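Local coordinates for electron transfer flavoprotein, beta subunit (PDB 7KOE) that binds flavin-adenine dinucleotide and probably carries electrons as the beta subunit of an electron transfer flavoprotein, at residues 18-23 and 75-80; 68-73 and 91-96; 80-85 and 216-221. All blocks are in the same frame, centred on the assembly; numbering follows the deposited sequence.

Contact 1: residues 18-23 and 75-80. With FAD (flavin-adenine dinucleotide), chain I.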
loop_
_atom_site.group_PDB
_atom_site.type_symbol
_atom_site.label_atom_id
_atom_site.label_comp_id
_atom_site.label_asym_id
_atom_site.label_seq_id
_atom_site.Cartn_x
_atom_site.Cartn_y
_atom_site.Cartn_z
ATOM N N ILE A 18 29.320 28.408 -18.605
ATOM C CA ILE A 18 27.959 28.000 -18.919
ATOM C C ILE A 18 27.446 27.102 -17.805
ATOM O O ILE A 18 28.211 26.495 -17.053
ATOM C CB ILE A 18 27.844 27.295 -20.287
ATOM C CG1 ILE A 18 28.436 25.890 -20.230
ATOM C CG2 ILE A 18 28.522 28.100 -21.362
ATOM C CD1 ILE A 18 28.097 25.043 -21.413
ATOM N N LYS A 19 26.126 27.032 -17.690
ATOM C CA LYS A 19 25.484 26.245 -16.651
ATOM C C LYS A 19 24.456 25.322 -17.276
ATOM O O LYS A 19 23.649 25.756 -18.103
ATOM C CB LYS A 19 24.815 27.140 -15.611
ATOM C CG LYS A 19 24.403 26.407 -14.357
ATOM C CD LYS A 19 23.354 27.171 -13.602
ATOM C CE LYS A 19 22.807 26.370 -12.449
ATOM N NZ LYS A 19 21.567 26.985 -11.926
ATOM N N GLN A 20 24.482 24.056 -16.878
ATOM C CA GLN A 20 23.469 23.113 -17.323
ATOM C C GLN A 20 22.179 23.358 -16.558
ATOM O O GLN A 20 22.146 23.261 -15.330
ATOM C CB GLN A 20 23.947 21.684 -17.125
ATOM C CG GLN A 20 23.172 20.690 -17.940
ATOM C CD GLN A 20 23.330 19.287 -17.436
ATOM O OE1 GLN A 20 23.463 19.060 -16.237
ATOM N NE2 GLN A 20 23.317 18.328 -18.349
ATOM N N VAL A 21 21.117 23.672 -17.287
ATOM C CA VAL A 21 19.858 24.126 -16.711
ATOM C C VAL A 21 18.780 23.175 -17.217
ATOM O O VAL A 21 18.856 22.742 -18.373
ATOM C CB VAL A 21 19.597 25.594 -17.098
ATOM C CG1 VAL A 21 18.185 26.039 -16.791
ATOM C CG2 VAL A 21 20.585 26.498 -16.404
ATOM N N PRO A 22 17.810 22.773 -16.394
ATOM C CA PRO A 22 16.679 21.994 -16.914
ATOM C C PRO A 22 15.857 22.800 -17.906
ATOM O O PRO A 22 15.819 24.029 -17.859
ATOM C CB PRO A 22 15.867 21.667 -15.658
ATOM C CG PRO A 22 16.829 21.789 -14.543
ATOM C CD PRO A 22 17.790 22.859 -14.927
ATOM N N ASP A 23 15.201 22.097 -18.827
ATOM C CA ASP A 23 14.433 22.789 -19.851
ATOM C C ASP A 23 13.154 23.344 -19.248
ATOM O O ASP A 23 12.127 22.662 -19.203
ATOM C CB ASP A 23 14.116 21.867 -21.024
ATOM C CG ASP A 23 13.444 22.598 -22.167
ATOM O OD1 ASP A 23 14.158 23.131 -23.040
ATOM O OD2 ASP A 23 12.199 22.645 -22.193
ATOM N N PRO A 75 27.968 15.414 -12.474
ATOM C CA PRO A 75 28.592 14.628 -13.554
ATOM C C PRO A 75 27.752 14.520 -14.816
ATOM O O PRO A 75 28.304 14.218 -15.879
ATOM C CB PRO A 75 28.803 13.255 -12.908
ATOM C CG PRO A 75 28.927 13.543 -11.473
ATOM C CD PRO A 75 27.981 14.668 -11.200
ATOM N N GLN A 76 26.444 14.766 -14.742
ATOM C CA GLN A 76 25.609 14.803 -15.933
ATOM C C GLN A 76 25.765 16.091 -16.727
ATOM O O GLN A 76 25.189 16.198 -17.813
ATOM C CB GLN A 76 24.140 14.623 -15.553
ATOM C CG GLN A 76 23.620 15.676 -14.601
ATOM C CD GLN A 76 22.132 15.915 -14.756
ATOM O OE1 GLN A 76 21.588 15.817 -15.856
ATOM N NE2 GLN A 76 21.466 16.229 -13.653
ATOM N N ALA A 77 26.516 17.064 -16.219
ATOM C CA ALA A 77 26.734 18.327 -16.906
ATOM C C ALA A 77 27.926 18.288 -17.848
ATOM O O ALA A 77 28.330 19.338 -18.352
ATOM C CB ALA A 77 26.910 19.459 -15.897
ATOM N N LYS A 78 28.505 17.115 -18.091
ATOM C CA LYS A 78 29.495 16.992 -19.148
ATOM C C LYS A 78 28.860 16.931 -20.526
ATOM O O LYS A 78 29.570 17.078 -21.523
ATOM C CB LYS A 78 30.368 15.753 -18.927
ATOM C CG LYS A 78 29.788 14.460 -19.475
ATOM C CD LYS A 78 30.726 13.294 -19.233
ATOM C CE LYS A 78 31.901 13.317 -20.192
ATOM N NZ LYS A 78 31.526 12.782 -21.527
ATOM N N GLU A 79 27.544 16.720 -20.602
ATOM C CA GLU A 79 26.853 16.752 -21.880
ATOM C C GLU A 79 26.512 18.172 -22.295
ATOM O O GLU A 79 26.361 18.444 -23.490
ATOM C CB GLU A 79 25.589 15.899 -21.814
ATOM C CG GLU A 79 25.820 14.502 -21.262
ATOM C CD GLU A 79 26.775 13.676 -22.110
ATOM O OE1 GLU A 79 26.697 13.753 -23.354
ATOM O OE2 GLU A 79 27.603 12.945 -21.528
ATOM N N ALA A 80 26.378 19.081 -21.329
ATOM C CA ALA A 80 26.286 20.497 -21.658
ATOM C C ALA A 80 27.626 21.025 -22.140
ATOM O O ALA A 80 27.684 21.847 -23.058
ATOM C CB ALA A 80 25.808 21.291 -20.449
HETATM P PA FAD I . 23.329 32.762 -12.371
HETATM O O1A FAD I . 22.199 33.711 -12.570
HETATM O O2A FAD I . 24.426 33.141 -11.437
HETATM O O5B FAD I . 23.962 32.383 -13.789
HETATM C C5B FAD I . 24.651 33.425 -14.514
HETATM C C4B FAD I . 25.691 32.804 -15.412
HETATM O O4B FAD I . 26.807 32.348 -14.608
HETATM C C3B FAD I . 25.265 31.556 -16.189
HETATM O O3B FAD I . 24.581 31.889 -17.389
HETATM C C2B FAD I . 26.630 30.933 -16.484
HETATM O O2B FAD I . 27.297 31.568 -17.551
HETATM C C1B FAD I . 27.349 31.169 -15.160
HETATM N N9A FAD I . 27.143 30.086 -14.216
HETATM C C8A FAD I . 26.096 29.913 -13.357
HETATM N N7A FAD I . 26.203 28.818 -12.643
HETATM C C5A FAD I . 27.390 28.239 -13.068
HETATM C C6A FAD I . 28.061 27.059 -12.700
HETATM N N6A FAD I . 27.615 26.209 -11.781
HETATM N N1A FAD I . 29.225 26.783 -13.335
HETATM C C2A FAD I . 29.668 27.639 -14.262
HETATM N N3A FAD I . 29.125 28.775 -14.686
HETATM C C4A FAD I . 27.974 29.016 -14.041
HETATM N N1 FAD I . 22.222 30.837 -4.858
HETATM C C2 FAD I . 22.396 32.092 -4.395
HETATM O O2 FAD I . 23.518 32.589 -4.327
HETATM N N3 FAD I . 21.356 32.858 -3.989
HETATM C C4 FAD I . 20.063 32.402 -4.023
HETATM O O4 FAD I . 19.154 33.126 -3.650
HETATM C C4X FAD I . 19.837 31.101 -4.495
HETATM N N5 FAD I . 18.611 30.653 -4.532
HETATM C C5X FAD I . 18.421 29.378 -4.994
HETATM C C6 FAD I . 17.109 28.876 -5.037
HETATM C C7 FAD I . 16.843 27.606 -5.486
HETATM C C7M FAD I . 15.425 27.098 -5.517
HETATM C C8 FAD I . 17.910 26.785 -5.918
HETATM C C8M FAD I . 17.643 25.389 -6.417
HETATM C C9 FAD I . 19.201 27.267 -5.883
HETATM C C9A FAD I . 19.484 28.563 -5.424
HETATM N N10 FAD I . 20.774 29.078 -5.373
HETATM C C10 FAD I . 20.998 30.358 -4.907
HETATM C "C1'" FAD I . 21.911 28.253 -5.816
HETATM C "C2'" FAD I . 22.667 28.889 -6.965
HETATM O "O2'" FAD I . 21.939 28.725 -8.171
HETATM C "C3'" FAD I . 24.049 28.257 -7.139
HETATM O "O3'" FAD I . 24.920 28.777 -6.144
HETATM C "C4'" FAD I . 24.654 28.484 -8.526
HETATM O "O4'" FAD I . 26.075 28.341 -8.474
HETATM C "C5'" FAD I . 24.316 29.845 -9.087
HETATM O "O5'" FAD I . 23.379 29.697 -10.185
HETATM P P FAD I . 22.299 30.847 -10.443
HETATM O O1P FAD I . 20.937 30.242 -10.491
HETATM O O2P FAD I . 22.555 31.932 -9.455
HETATM O O3P FAD I . 22.724 31.361 -11.894
#
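Residues 75-80 lead into helix 78-85 of the Rossmann-like alpha/beta fold that binds FAD. They lie against the C-terminal end of strand 13-22, and Gln20 makes most of the contact. Its CG is anti to the backbone N (chi1 -162°) and the chain runs out extended, so its amide reaches the turn before the helix.

Gln76 comes first. Its backbone O accepts a weak hydrogen bond from Gln20 NE2 at 2.9 Å, bent to 130° at the hydrogen. The Gln76 side chain runs beside the same amide, with Gln76 CD 3.7 Å from Gln20 OE1. Ala77 follows and packs against this amide too, with Ala77 CB 3.5 Å from Gln20 OE1. Lys78 points away from the strand and makes a salt bridge with Glu217. Ala80 closes the segment. Its CB lies 3.7 Å from Gln20 CG, against the aliphatic part of that side chain, and it also touches Ile45. Ile18 CD1 reaches the backbone of the same alanine, 3.6 Å from Ala80 O.

The strand also lines the FAD pocket. Ile18 O approaches the adenine at C2A. Lys19, a residue of the binding site, points away from the helix and ends in a salt bridge with Asp137. Its extended chain runs past the adenine, with Lys19 CD 3.4 Å from FAD N7A.

Contact 2: residues 68-73 and 91-96. With FAD (flavin-adenine dinucleotide), chain I.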
loop_
_atom_site.group_PDB
_atom_site.type_symbol
_atom_site.label_atom_id
_atom_site.label_comp_id
_atom_site.label_asym_id
_atom_site.label_seq_id
_atom_site.Cartn_x
_atom_site.Cartn_y
_atom_site.Cartn_z
ATOM N N TYR A 68 37.751 28.773 -24.128
ATOM C CA TYR A 68 37.466 27.661 -23.239
ATOM C C TYR A 68 36.045 27.815 -22.728
ATOM O O TYR A 68 35.491 28.915 -22.748
ATOM C CB TYR A 68 38.431 27.624 -22.057
ATOM C CG TYR A 68 39.721 26.891 -22.314
ATOM C CD1 TYR A 68 40.487 27.165 -23.437
ATOM C CD2 TYR A 68 40.180 25.934 -21.423
ATOM C CE1 TYR A 68 41.669 26.498 -23.671
ATOM C CE2 TYR A 68 41.362 25.265 -21.644
ATOM C CZ TYR A 68 42.102 25.551 -22.771
ATOM O OH TYR A 68 43.281 24.884 -23.002
ATOM N N VAL A 69 35.451 26.719 -22.279
ATOM C CA VAL A 69 34.134 26.741 -21.656
ATOM C C VAL A 69 34.206 25.911 -20.382
ATOM O O VAL A 69 34.791 24.825 -20.375
ATOM C CB VAL A 69 33.033 26.268 -22.634
ATOM C CG1 VAL A 69 33.363 24.956 -23.274
ATOM C CG2 VAL A 69 31.697 26.156 -21.951
ATOM N N ILE A 70 33.680 26.453 -19.289
ATOM C CA ILE A 70 33.847 25.858 -17.972
ATOM C C ILE A 70 32.480 25.709 -17.317
ATOM O O ILE A 70 31.598 26.558 -17.488
ATOM C CB ILE A 70 34.829 26.690 -17.112
ATOM C CG1 ILE A 70 35.109 26.033 -15.762
ATOM C CG2 ILE A 70 34.358 28.118 -16.934
ATOM C CD1 ILE A 70 36.144 26.750 -14.960
ATOM N N THR A 71 32.281 24.594 -16.620
ATOM C CA THR A 71 31.046 24.339 -15.898
ATOM C C THR A 71 31.372 23.691 -14.567
ATOM O O THR A 71 32.096 22.694 -14.520
ATOM C CB THR A 71 30.101 23.435 -16.694
ATOM O OG1 THR A 71 29.896 23.989 -17.993
ATOM C CG2 THR A 71 28.758 23.313 -16.000
ATOM N N MET A 72 30.850 24.265 -13.496
ATOM C CA MET A 72 30.862 23.652 -12.175
ATOM C C MET A 72 29.477 23.058 -11.969
ATOM O O MET A 72 28.515 23.782 -11.708
ATOM C CB MET A 72 31.205 24.675 -11.100
ATOM C CG MET A 72 31.189 24.126 -9.694
ATOM S SD MET A 72 30.545 25.300 -8.495
ATOM C CE MET A 72 28.803 24.909 -8.534
ATOM N N GLY A 73 29.366 21.744 -12.113
ATOM C CA GLY A 73 28.080 21.103 -12.005
ATOM C C GLY A 73 28.157 19.626 -11.691
ATOM O O GLY A 73 29.208 19.096 -11.322
ATOM N N GLU A 91 38.278 24.166 -26.042
ATOM C CA GLU A 91 38.335 23.216 -24.947
ATOM C C GLU A 91 37.151 23.401 -24.016
ATOM O O GLU A 91 36.575 24.483 -23.914
ATOM C CB GLU A 91 39.636 23.348 -24.151
ATOM C CG GLU A 91 40.884 22.973 -24.922
ATOM C CD GLU A 91 40.963 21.493 -25.218
ATOM O OE1 GLU A 91 40.628 20.689 -24.324
ATOM O OE2 GLU A 91 41.361 21.133 -26.345
ATOM N N ALA A 92 36.799 22.319 -23.337
ATOM C CA ALA A 92 35.801 22.335 -22.284
ATOM C C ALA A 92 36.443 21.863 -20.993
ATOM O O ALA A 92 37.341 21.019 -21.003
ATOM C CB ALA A 92 34.602 21.455 -22.621
ATOM N N VAL A 93 35.983 22.419 -19.880
ATOM C CA VAL A 93 36.562 22.151 -18.573
ATOM C C VAL A 93 35.424 21.864 -17.609
ATOM O O VAL A 93 34.485 22.657 -17.497
ATOM C CB VAL A 93 37.420 23.333 -18.084
ATOM C CG1 VAL A 93 37.604 23.290 -16.591
ATOM C CG2 VAL A 93 38.766 23.328 -18.772
ATOM N N HIS A 94 35.493 20.729 -16.932
ATOM C CA HIS A 94 34.474 20.338 -15.976
ATOM C C HIS A 94 35.031 20.433 -14.567
ATOM O O HIS A 94 36.110 19.908 -14.285
ATOM C CB HIS A 94 33.982 18.923 -16.257
ATOM C CG HIS A 94 32.635 18.634 -15.684
ATOM N ND1 HIS A 94 32.065 17.383 -15.720
ATOM C CD2 HIS A 94 31.747 19.435 -15.052
ATOM C CE1 HIS A 94 30.882 17.424 -15.138
ATOM N NE2 HIS A 94 30.665 18.658 -14.722
ATOM N N LEU A 95 34.303 21.109 -13.691
ATOM C CA LEU A 95 34.607 21.135 -12.267
ATOM C C LEU A 95 33.605 20.193 -11.616
ATOM O O LEU A 95 32.572 20.619 -11.102
ATOM C CB LEU A 95 34.516 22.542 -11.702
ATOM C CG LEU A 95 35.177 23.648 -12.519
ATOM C CD1 LEU A 95 34.861 24.985 -11.905
ATOM C CD2 LEU A 95 36.673 23.436 -12.598
ATOM N N SER A 96 33.914 18.902 -11.643
ATOM C CA SER A 96 32.992 17.872 -11.191
ATOM C C SER A 96 33.505 17.271 -9.895
ATOM O O SER A 96 34.534 16.586 -9.889
ATOM C CB SER A 96 32.814 16.779 -12.245
ATOM O OG SER A 96 31.924 15.780 -11.776
HETATM P PA FAD I . 23.329 32.762 -12.371
HETATM O O1A FAD I . 22.199 33.711 -12.570
HETATM O O2A FAD I . 24.426 33.141 -11.437
HETATM O O5B FAD I . 23.962 32.383 -13.789
HETATM C C5B FAD I . 24.651 33.425 -14.514
HETATM C C4B FAD I . 25.691 32.804 -15.412
HETATM O O4B FAD I . 26.807 32.348 -14.608
HETATM C C3B FAD I . 25.265 31.556 -16.189
HETATM O O3B FAD I . 24.581 31.889 -17.389
HETATM C C2B FAD I . 26.630 30.933 -16.484
HETATM O O2B FAD I . 27.297 31.568 -17.551
HETATM C C1B FAD I . 27.349 31.169 -15.160
HETATM N N9A FAD I . 27.143 30.086 -14.216
HETATM C C8A FAD I . 26.096 29.913 -13.357
HETATM N N7A FAD I . 26.203 28.818 -12.643
HETATM C C5A FAD I . 27.390 28.239 -13.068
HETATM C C6A FAD I . 28.061 27.059 -12.700
HETATM N N6A FAD I . 27.615 26.209 -11.781
HETATM N N1A FAD I . 29.225 26.783 -13.335
HETATM C C2A FAD I . 29.668 27.639 -14.262
HETATM N N3A FAD I . 29.125 28.775 -14.686
HETATM C C4A FAD I . 27.974 29.016 -14.041
HETATM N N1 FAD I . 22.222 30.837 -4.858
HETATM C C2 FAD I . 22.396 32.092 -4.395
HETATM O O2 FAD I . 23.518 32.589 -4.327
HETATM N N3 FAD I . 21.356 32.858 -3.989
HETATM C C4 FAD I . 20.063 32.402 -4.023
HETATM O O4 FAD I . 19.154 33.126 -3.650
HETATM C C4X FAD I . 19.837 31.101 -4.495
HETATM N N5 FAD I . 18.611 30.653 -4.532
HETATM C C5X FAD I . 18.421 29.378 -4.994
HETATM C C6 FAD I . 17.109 28.876 -5.037
HETATM C C7 FAD I . 16.843 27.606 -5.486
HETATM C C7M FAD I . 15.425 27.098 -5.517
HETATM C C8 FAD I . 17.910 26.785 -5.918
HETATM C C8M FAD I . 17.643 25.389 -6.417
HETATM C C9 FAD I . 19.201 27.267 -5.883
HETATM C C9A FAD I . 19.484 28.563 -5.424
HETATM N N10 FAD I . 20.774 29.078 -5.373
HETATM C C10 FAD I . 20.998 30.358 -4.907
HETATM C "C1'" FAD I . 21.911 28.253 -5.816
HETATM C "C2'" FAD I . 22.667 28.889 -6.965
HETATM O "O2'" FAD I . 21.939 28.725 -8.171
HETATM C "C3'" FAD I . 24.049 28.257 -7.139
HETATM O "O3'" FAD I . 24.920 28.777 -6.144
HETATM C "C4'" FAD I . 24.654 28.484 -8.526
HETATM O "O4'" FAD I . 26.075 28.341 -8.474
HETATM C "C5'" FAD I . 24.316 29.845 -9.087
HETATM O "O5'" FAD I . 23.379 29.697 -10.185
HETATM P P FAD I . 22.299 30.847 -10.443
HETATM O O1P FAD I . 20.937 30.242 -10.491
HETATM O O2P FAD I . 22.555 31.932 -9.455
HETATM O O3P FAD I . 22.724 31.361 -11.894
#
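A beta-alpha-beta unit of the Rossmann-like domain brings strands 66-72 and 91-95 together as parallel neighbours, with helix 78-85 as the connection. The axes of the two strand segments are 16° apart. Four backbone hydrogen bonds join them. Val69 N donates to Glu91 O and Thr71 N to Val93 O. Val93 N donates to Val69 O, and Leu95 N donates to Thr71 O. The last bond is nearly straight, 175° at the hydrogen, with Leu95 N 2.8 Å from Thr71 O.

On one face, Glu91 lies alongside Tyr68. Glu91 CB sits 3.5 Å from the centroid of the Tyr68 ring, over its face, in a CH-pi contact. The polar ends diverge: Tyr68 OH bonds to Arg122 and Glu91 OE1 to Tyr216. Farther along, Ile70 CG1 meets Val93 CG1 at 3.8 Å. Leu95 CD1 then touches both Ile70 CD1 and Met72 CB, each at 3.8 Å. Helix 105-119 packs on this face.

The other face carries Val69, Ala92, Thr71 and His94, and Leu81 of helix 78-85 packs on it. The His94 ring turns its edge to Thr71 O, which lies near the ring plane, 3.3 Å from His94 CD2. Ser96 CB lies over a face of that ring.

Thr71 turns its N and O to strand 91-95, whereas Met72 turns both to FAD. Met72 N donates to FAD N1A at 3.0 Å, and FAD N6A donates to Met72 O at 2.6 Å. Backbone atoms thus read the N1 acceptor and the amino group of adenine together, a pattern that guanine, with its N1-H and O6, would probably not match.

Contact 3: residues 80-85 and 216-221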
loop_
_atom_site.group_PDB
_atom_site.type_symbol
_atom_site.label_atom_id
_atom_site.label_comp_id
_atom_site.label_asym_id
_atom_site.label_seq_id
_atom_site.Cartn_x
_atom_site.Cartn_y
_atom_site.Cartn_z
ATOM N N ALA A 80 26.378 19.081 -21.329
ATOM C CA ALA A 80 26.286 20.497 -21.658
ATOM C C ALA A 80 27.626 21.025 -22.140
ATOM O O ALA A 80 27.684 21.847 -23.058
ATOM C CB ALA A 80 25.808 21.291 -20.449
ATOM N N LEU A 81 28.716 20.558 -21.539
ATOM C CA LEU A 81 30.038 20.967 -21.985
ATOM C C LEU A 81 30.380 20.418 -23.357
ATOM O O LEU A 81 31.208 21.006 -24.054
ATOM C CB LEU A 81 31.089 20.524 -20.980
ATOM C CG LEU A 81 31.233 21.497 -19.825
ATOM C CD1 LEU A 81 31.967 20.823 -18.712
ATOM C CD2 LEU A 81 31.966 22.730 -20.284
ATOM N N LYS A 82 29.767 19.309 -23.758
ATOM C CA LYS A 82 29.958 18.829 -25.116
ATOM C C LYS A 82 29.097 19.595 -26.104
ATOM O O LYS A 82 29.499 19.771 -27.253
ATOM C CB LYS A 82 29.668 17.331 -25.188
ATOM C CG LYS A 82 30.766 16.491 -24.574
ATOM C CD LYS A 82 30.282 15.110 -24.207
ATOM C CE LYS A 82 30.126 14.253 -25.436
ATOM N NZ LYS A 82 30.480 12.838 -25.157
ATOM N N ASP A 83 27.935 20.090 -25.679
ATOM C CA ASP A 83 27.123 20.920 -26.560
ATOM C C ASP A 83 27.715 22.305 -26.781
ATOM O O ASP A 83 27.286 23.002 -27.702
ATOM C CB ASP A 83 25.709 21.055 -26.003
ATOM C CG ASP A 83 24.905 19.787 -26.152
ATOM O OD1 ASP A 83 25.129 19.052 -27.135
ATOM O OD2 ASP A 83 24.045 19.524 -25.286
ATOM N N ALA A 84 28.676 22.719 -25.958
ATOM C CA ALA A 84 29.365 23.982 -26.165
ATOM C C ALA A 84 30.506 23.850 -27.160
ATOM O O ALA A 84 30.877 24.836 -27.801
ATOM C CB ALA A 84 29.893 24.505 -24.834
ATOM N N ILE A 85 31.075 22.652 -27.301
ATOM C CA ILE A 85 32.119 22.422 -28.291
ATOM C C ILE A 85 31.525 22.355 -29.693
ATOM O O ILE A 85 32.228 22.600 -30.682
ATOM C CB ILE A 85 32.903 21.153 -27.899
ATOM C CG1 ILE A 85 33.389 21.273 -26.462
ATOM C CG2 ILE A 85 34.135 20.942 -28.751
ATOM C CD1 ILE A 85 34.298 22.454 -26.228
ATOM N N TYR A 216 34.346 14.091 -27.782
ATOM C CA TYR A 216 35.165 14.989 -26.988
ATOM C C TYR A 216 34.937 14.700 -25.517
ATOM O O TYR A 216 33.802 14.481 -25.088
ATOM C CB TYR A 216 34.848 16.457 -27.270
ATOM C CG TYR A 216 35.759 17.402 -26.536
ATOM C CD1 TYR A 216 37.079 17.560 -26.930
ATOM C CD2 TYR A 216 35.308 18.124 -25.441
ATOM C CE1 TYR A 216 37.921 18.412 -26.257
ATOM C CE2 TYR A 216 36.143 18.973 -24.763
ATOM C CZ TYR A 216 37.445 19.113 -25.176
ATOM O OH TYR A 216 38.284 19.957 -24.500
ATOM N N GLU A 217 36.020 14.708 -24.747
ATOM C CA GLU A 217 35.941 14.512 -23.310
ATOM C C GLU A 217 36.398 15.776 -22.608
ATOM O O GLU A 217 37.569 16.162 -22.748
ATOM C CB GLU A 217 36.792 13.324 -22.881
ATOM C CG GLU A 217 36.142 11.987 -23.163
ATOM C CD GLU A 217 34.965 11.716 -22.255
ATOM O OE1 GLU A 217 34.988 12.178 -21.096
ATOM O OE2 GLU A 217 34.014 11.044 -22.701
ATOM N N PRO A 218 35.518 16.458 -21.877
ATOM C CA PRO A 218 35.929 17.665 -21.157
ATOM C C PRO A 218 36.890 17.352 -20.023
ATOM O O PRO A 218 36.821 16.298 -19.390
ATOM C CB PRO A 218 34.607 18.223 -20.623
ATOM C CG PRO A 218 33.679 17.073 -20.628
ATOM C CD PRO A 218 34.066 16.247 -21.799
ATOM N N ILE A 219 37.803 18.288 -19.786
ATOM C CA ILE A 219 38.840 18.134 -18.771
ATOM C C ILE A 219 38.182 18.237 -17.400
ATOM O O ILE A 219 37.715 19.310 -17.009
ATOM C CB ILE A 219 39.937 19.187 -18.936
ATOM C CG1 ILE A 219 40.381 19.257 -20.393
ATOM C CG2 ILE A 219 41.115 18.860 -18.054
ATOM C CD1 ILE A 219 41.163 20.496 -20.720
ATOM N N VAL A 220 38.140 17.134 -16.668
ATOM C CA VAL A 220 37.493 17.102 -15.363
ATOM C C VAL A 220 38.510 17.465 -14.293
ATOM O O VAL A 220 39.596 16.876 -14.229
ATOM C CB VAL A 220 36.872 15.726 -15.088
ATOM C CG1 VAL A 220 36.009 15.783 -13.849
ATOM C CG2 VAL A 220 36.056 15.280 -16.275
ATOM N N TRP A 221 38.158 18.430 -13.448
ATOM C CA TRP A 221 39.001 18.872 -12.346
ATOM C C TRP A 221 38.210 18.764 -11.053
ATOM O O TRP A 221 37.125 19.343 -10.935
ATOM C CB TRP A 221 39.481 20.306 -12.560
ATOM C CG TRP A 221 40.537 20.432 -13.593
ATOM C CD1 TRP A 221 41.384 19.460 -14.021
ATOM C CD2 TRP A 221 40.865 21.605 -14.338
ATOM N NE1 TRP A 221 42.220 19.952 -14.988
ATOM C CE2 TRP A 221 41.920 21.270 -15.201
ATOM C CE3 TRP A 221 40.369 22.908 -14.357
ATOM C CZ2 TRP A 221 42.486 22.190 -16.077
ATOM C CZ3 TRP A 221 40.929 23.816 -15.224
ATOM C CH2 TRP A 221 41.976 23.455 -16.072
#
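Lys82 carries much of the contact between helix 78-85 and the segment that leads into strand 219-220. Its CB leaves the helix without aiming at residues 216-221. The chain then turns round the carbonyl oxygen of Tyr216. Lys82 CG comes first, 3.7 Å from Tyr216 O and 4.3 Å from Pro218 CD. CD is equally close to that oxygen, and the bend at chi3 (75°) keeps CE there too. The tip, NZ, also lies 3.7 Å from Tyr216 O, but its hydrogen bond goes to Ile214 O. Glu217 OE2 is nearby, 4.7 Å from Lys82 NZ.

Two apolar contacts complete the interface. Ile85 crosses Tyr216 at about a right angle, with Ile85 CG1 3.8 Å from Tyr216 CD2 and Ile85 CG2 over one face of the ring. Leu81 CD1 touches Pro218 CB more loosely, at 4.2 Å. An alanine in place of Lys82 would probably loosen the hold on the Tyr216 backbone, since the methylenes round Tyr216 O and the bond to Ile214 O would go.

No hydrogen bond joins the two segments directly; they meet by packing, and the polar links lie at their margins. Tyr216 OH bonds beyond them, to Glu91 and to Ala92 N. The nearby Glu217 carboxylate would probably favour the charged form of Lys82.

How the contacts relate
Across the sheet, contact 2 comes between strand 13-22 of contact 1 and strand 219-220 of contact 3. The centres of contacts 2 and 3 are about 6 Å apart; each lies about 10 Å from that of contact 1. Probable backbone hydrogen bonds make the joins: Ile18 N to Ile70 O at 3.1 Å, and His94 N to Ile219 O at 2.6 Å. Contacts 1 and 3 both use helix 78-85, and the salt bridge from Lys78 NZ to Glu217 OE2 (3.3 Å) links them. Ala80 belongs to both but takes part only in contact 1. Contacts 1 and 2 both touch FAD. Contact 3 stands farther back, with the Leu81 side chain about 8 Å from the cofactor.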